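Local coordinates for muramidase (Trichobolus zukalii, PDB 6ZMV), which probably hydrolyses the glycosidic bonds of bacterial peptidoglycan as a fungal muramidase (lysozyme) of glycoside hydrolase family 25, at residues Ile133-Tyr138 against Cys154-Ala159; Lys149-Cys154 against Gly170-Gln175. All coordinates share one frame; numbering follows the deposited sequence.

Contact 1: residues Ile133-Tyr138 against Cys154-Ala159; sequences IYTGYY and CPLVLA
Tyr134 holds CG anti to its backbone N (chi1 170°), and from there its ring meets Val157 and Ala159 of the next strand. Val157 CG1 comes up to Tyr134 CD2 at the ring edge at 3.8 Å, the two side chains crossing at about a right angle. Farther out, Ala159 CB approaches Tyr134 OH to 3.4 Å. On the other face of the sheet Thr135 places CG2 between its N and carbonyl carbon, 3.7 Å from Leu156 CD1, while OG1, on the carbonyl side, donates to Gly136 O, one residue on. Ile133 CD1 rests on Cys154 CB at 3.8 Å, and Leu158 CD1 touches Thr135 O. Four backbone bonds join the parallel strands: Ile133 N to Pro155 O, Val157 N to Ile133 O (2.8 Å), Thr135 N to Val157 O, and Ala159 N to Thr135 O. Val157 O also receives the CA-H of Tyr134, at 3.2 Å between CA and O. Past the strand, two close water sites, probably alternatives for one water, each bridge Tyr137 N and Ala159 O. Backbone groups of Tyr134 bond to Leu94 and Met96, and those of Leu156 and Leu158 to the chain at Thr176 and Ile177, placing this pair inside the curved sheet. Strand 132-136, helix 137-144 and strand 156-159 form a beta-alpha-beta unit of the TIM-barrel-like GH25 fold. The Tyr134 hydroxyl has Gln179 OE1 as a protein partner and hydrogen-bonds a glycerol, probably from the crystallisation liquor, which also takes a bond from Gly136 N. The ring carbons thus pack on Val157 and Ala159 while the hydroxyl bonds Gln179 and the glycerol, which may mark a pocket; whether sugar binds there is only a possibility.

Contact 2: residues Lys149-Cys154 against Gly170-Gln175; sequences KFATTC and GGWGYQ
Trp172 presents one face of its indole to Ala151, whose CA stands 3.7 Å from the centroid of the five-membered ring and 13° off its normal, a CH-pi contact. At the edge, close to the ring plane, lies Cys154 O, which accepts a hydrogen bond from Trp172 NE1 over 2.8 Å with an N-H...O angle of 155°, the donor arriving almost in line with the carbonyl. The benzene part of the indole meets Phe150 through the methylene alone: Trp172 CZ2 is 4.0 Å from Phe150 CB. The phenyl ring itself leads away, toward Ile116 and Ser117 of helix 109-127, and carries Lys149 CB over the centre of one face. Trp140 adds an edge-to-face ring contact with Trp172. Ala151 CB touches two carbonyl oxygens, Gly170 O at 3.5 Å and Gly171 O at 3.6 Å; both glycines have positive phi, a conformation that favours glycine. A water accepts a hydrogen bond from Gly173 N and donates to Ala151 O, 2.8 Å away, adding a second polar link between the loops. Within 149-154, Phe150 O accepts from both Thr153 N and Cys154 N, the latter at 3.0 Å, and this tight turn sets Ala151 and Cys154 on the same indole. Neither segment is helix or strand, and the two loops are joined chiefly through the Trp172 indole, with one water and the Ala151 methyl adding to it. The buried N-H of Trp172 is met by a backbone carbonyl and one face of the ring by an aliphatic C-H, which should limit the polar cost of burial.

From the N terminus, the chain leaves strand 132-136, passes helix 137-144 and the 149-154 loop, and returns in strand 156-159, where contact 1 closes the beta-alpha-beta unit. It then runs on, and contact 2 closes a loop that starts at 149-154, takes in strand 156-159, and ends at 170-175 before strand 177-181. The two closures cross, because their segments alternate along the chain, and they share Cys154. They also touch directly: Ile133 CD1 lies 3.7 Å from Phe150 CB, and Leu156 CB is 3.7 Å from Trp172 NE1. Together they tie adjacent strands of the sheet to the two loops that precede strands 156-159 and 177-181.

Contact 1: residues Ile133-Tyr138 against Cys154-Ala159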
# COMPACT_ATOMS: atom_id res chain seq x y z
N ILE A 133 -1.18 -2.30 5.05
CA ILE A 133 -2.27 -1.30 5.22
C ILE A 133 -1.65 0.07 5.18
O ILE A 133 -0.78 0.36 6.05
CB ILE A 133 -3.08 -1.53 6.48
CG1 ILE A 133 -3.81 -2.87 6.39
CG2 ILE A 133 -4.04 -0.38 6.70
CD1 ILE A 133 -4.49 -3.27 7.71
N TYR A 134 -2.11 0.92 4.28
CA TYR A 134 -1.74 2.34 4.20
C TYR A 134 -2.79 3.16 4.88
O TYR A 134 -4.00 3.00 4.62
CB TYR A 134 -1.61 2.76 2.73
CG TYR A 134 -1.46 4.24 2.50
CD1 TYR A 134 -2.57 5.06 2.46
CD2 TYR A 134 -0.23 4.81 2.26
CE1 TYR A 134 -2.44 6.41 2.21
CE2 TYR A 134 -0.09 6.16 2.04
CZ TYR A 134 -1.20 6.98 2.01
OH TYR A 134 -1.07 8.31 1.73
N THR A 135 -2.34 4.08 5.71
CA THR A 135 -3.24 5.03 6.38
C THR A 135 -2.45 6.22 6.85
O THR A 135 -1.24 6.13 7.15
CB THR A 135 -3.97 4.35 7.58
OG1 THR A 135 -4.96 5.20 8.15
CG2 THR A 135 -3.04 3.82 8.65
N GLY A 136 -3.15 7.32 7.09
CA GLY A 136 -2.65 8.38 7.96
C GLY A 136 -3.07 8.13 9.39
O GLY A 136 -3.98 7.35 9.64
N TYR A 137 -2.46 8.83 10.32
CA TYR A 137 -2.68 8.61 11.75
C TYR A 137 -4.13 8.99 12.11
O TYR A 137 -4.85 8.17 12.69
CB TYR A 137 -1.73 9.47 12.56
CG TYR A 137 -1.96 9.38 14.05
CD1 TYR A 137 -1.37 8.34 14.74
CD2 TYR A 137 -2.72 10.29 14.74
CE1 TYR A 137 -1.58 8.19 16.09
CE2 TYR A 137 -2.88 10.17 16.09
CZ TYR A 137 -2.34 9.10 16.77
OH TYR A 137 -2.50 8.98 18.12
N TYR A 138 -4.56 10.19 11.75
CA TYR A 138 -5.90 10.62 12.18
C TYR A 138 -7.00 9.83 11.47
O TYR A 138 -8.03 9.60 12.10
CB TYR A 138 -6.11 12.12 12.04
CG TYR A 138 -5.21 12.88 12.97
CD1 TYR A 138 -5.43 12.81 14.33
CD2 TYR A 138 -4.13 13.58 12.52
CE1 TYR A 138 -4.61 13.46 15.24
CE2 TYR A 138 -3.29 14.21 13.41
CZ TYR A 138 -3.51 14.14 14.77
OH TYR A 138 -2.60 14.80 15.58
N CYS A 154 -0.49 -7.23 9.58
CA CYS A 154 -0.39 -6.43 8.37
C CYS A 154 0.63 -5.35 8.51
O CYS A 154 0.50 -4.49 9.38
CB CYS A 154 -1.75 -5.82 8.09
SG CYS A 154 -3.09 -7.00 7.80
N PRO A 155 1.69 -5.31 7.67
CA PRO A 155 2.66 -4.21 7.78
C PRO A 155 1.99 -2.86 7.57
O PRO A 155 1.12 -2.73 6.69
CB PRO A 155 3.62 -4.46 6.63
CG PRO A 155 3.56 -5.99 6.49
CD PRO A 155 2.10 -6.31 6.69
N LEU A 156 2.37 -1.88 8.37
CA LEU A 156 1.82 -0.51 8.31
C LEU A 156 2.62 0.34 7.36
O LEU A 156 3.85 0.47 7.49
CB LEU A 156 1.82 0.08 9.72
CG LEU A 156 1.47 1.55 9.82
CD1 LEU A 156 0.02 1.81 9.39
CD2 LEU A 156 1.72 2.07 11.20
N VAL A 157 1.91 0.98 6.43
CA VAL A 157 2.46 2.07 5.58
C VAL A 157 1.82 3.35 6.09
O VAL A 157 0.60 3.52 5.97
CB VAL A 157 2.24 1.84 4.10
CG1 VAL A 157 2.90 2.92 3.28
CG2 VAL A 157 2.74 0.44 3.69
N LEU A 158 2.58 4.18 6.78
CA LEU A 158 2.07 5.35 7.48
C LEU A 158 2.39 6.61 6.68
O LEU A 158 3.55 6.88 6.36
CB LEU A 158 2.70 5.44 8.84
CG LEU A 158 2.19 6.53 9.78
CD1 LEU A 158 0.69 6.48 9.99
CD2 LEU A 158 2.91 6.45 11.11
N ALA A 159 1.36 7.39 6.40
CA ALA A 159 1.52 8.67 5.69
C ALA A 159 1.61 9.79 6.70
O ALA A 159 0.69 9.95 7.48
CB ALA A 159 0.39 8.89 4.73
O HOH W 1 0.11 10.12 10.20
O HOH W 2 -0.70 11.26 9.36

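Contact 2: residues Lys149-Cys154 against Gly170-Gln175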
# COMPACT_ATOMS: atom_id res chain seq x y z
N LYS A 149 -6.45 -4.33 15.67
CA LYS A 149 -6.72 -5.68 15.17
C LYS A 149 -5.67 -6.20 14.18
O LYS A 149 -5.53 -7.44 14.06
CB LYS A 149 -8.09 -5.70 14.50
CG LYS A 149 -8.57 -7.08 14.06
CD LYS A 149 -10.04 -7.16 13.71
CE LYS A 149 -10.40 -8.62 13.43
NZ LYS A 149 -11.78 -8.75 12.95
N PHE A 150 -5.01 -5.32 13.45
CA PHE A 150 -4.11 -5.69 12.33
C PHE A 150 -2.64 -5.54 12.69
O PHE A 150 -1.78 -5.79 11.85
CB PHE A 150 -4.50 -4.91 11.08
CG PHE A 150 -5.98 -4.97 10.79
CD1 PHE A 150 -6.61 -6.15 10.44
CD2 PHE A 150 -6.76 -3.87 11.04
CE1 PHE A 150 -7.98 -6.19 10.29
CE2 PHE A 150 -8.15 -3.92 10.90
CZ PHE A 150 -8.75 -5.09 10.53
N ALA A 151 -2.37 -5.09 13.91
CA ALA A 151 -1.02 -4.64 14.33
C ALA A 151 -0.03 -5.79 14.35
O ALA A 151 1.15 -5.46 14.22
CB ALA A 151 -1.09 -3.97 15.64
N THR A 152 -0.47 -7.04 14.47
CA THR A 152 0.44 -8.19 14.50
C THR A 152 0.54 -8.95 13.19
O THR A 152 1.35 -9.81 13.11
CB THR A 152 0.10 -9.17 15.63
OG1 THR A 152 -1.19 -9.73 15.39
CG2 THR A 152 0.06 -8.50 16.99
N THR A 153 -0.21 -8.52 12.18
CA THR A 153 -0.34 -9.28 10.93
C THR A 153 -0.04 -8.47 9.67
O THR A 153 0.62 -9.01 8.78
CB THR A 153 -1.73 -9.87 10.81
OG1 THR A 153 -2.73 -8.88 11.01
CG2 THR A 153 -1.92 -11.01 11.79
N CYS A 154 -0.49 -7.23 9.58
CA CYS A 154 -0.39 -6.43 8.37
C CYS A 154 0.63 -5.35 8.51
O CYS A 154 0.50 -4.49 9.38
CB CYS A 154 -1.75 -5.82 8.09
SG CYS A 154 -3.09 -7.00 7.80
N GLY A 170 -2.84 2.61 16.06
CA GLY A 170 -3.36 1.24 15.98
C GLY A 170 -2.54 0.23 16.75
O GLY A 170 -2.69 -0.94 16.46
N GLY A 171 -1.72 0.62 17.70
CA GLY A 171 -0.93 -0.38 18.40
C GLY A 171 0.11 -1.05 17.54
O GLY A 171 0.75 -2.01 18.01
N TRP A 172 0.36 -0.55 16.34
CA TRP A 172 1.54 -1.05 15.56
C TRP A 172 2.80 -0.68 16.30
O TRP A 172 2.87 0.37 16.95
CB TRP A 172 1.50 -0.44 14.17
CG TRP A 172 0.77 -1.21 13.11
CD1 TRP A 172 1.24 -2.33 12.47
CD2 TRP A 172 -0.51 -0.97 12.53
NE1 TRP A 172 0.35 -2.77 11.54
CE2 TRP A 172 -0.73 -1.94 11.53
CE3 TRP A 172 -1.46 0.03 12.73
CZ2 TRP A 172 -1.91 -1.93 10.75
CZ3 TRP A 172 -2.63 0.01 11.99
CH2 TRP A 172 -2.82 -0.93 10.98
N GLY A 173 3.79 -1.49 16.17
CA GLY A 173 5.01 -1.03 16.93
C GLY A 173 5.70 0.18 16.25
O GLY A 173 6.43 0.97 16.84
N TYR A 174 5.60 0.17 14.97
CA TYR A 174 6.40 0.95 14.04
C TYR A 174 5.72 0.82 12.69
O TYR A 174 4.99 -0.14 12.43
CB TYR A 174 7.85 0.45 13.93
CG TYR A 174 7.92 -1.04 13.69
CD1 TYR A 174 7.87 -1.95 14.73
CD2 TYR A 174 7.98 -1.52 12.40
CE1 TYR A 174 7.85 -3.30 14.47
CE2 TYR A 174 7.91 -2.87 12.13
CZ TYR A 174 7.86 -3.77 13.16
OH TYR A 174 7.85 -5.10 12.89
N GLN A 175 5.99 1.80 11.83
CA GLN A 175 5.61 1.70 10.41
C GLN A 175 6.68 0.88 9.69
O GLN A 175 7.87 1.03 9.94
CB GLN A 175 5.49 3.10 9.81
CG GLN A 175 6.77 3.76 9.29
CD GLN A 175 7.84 4.15 10.27
OE1 GLN A 175 8.98 4.55 9.85
NE2 GLN A 175 7.51 4.14 11.52
O HOH W 3 3.57 -4.08 14.79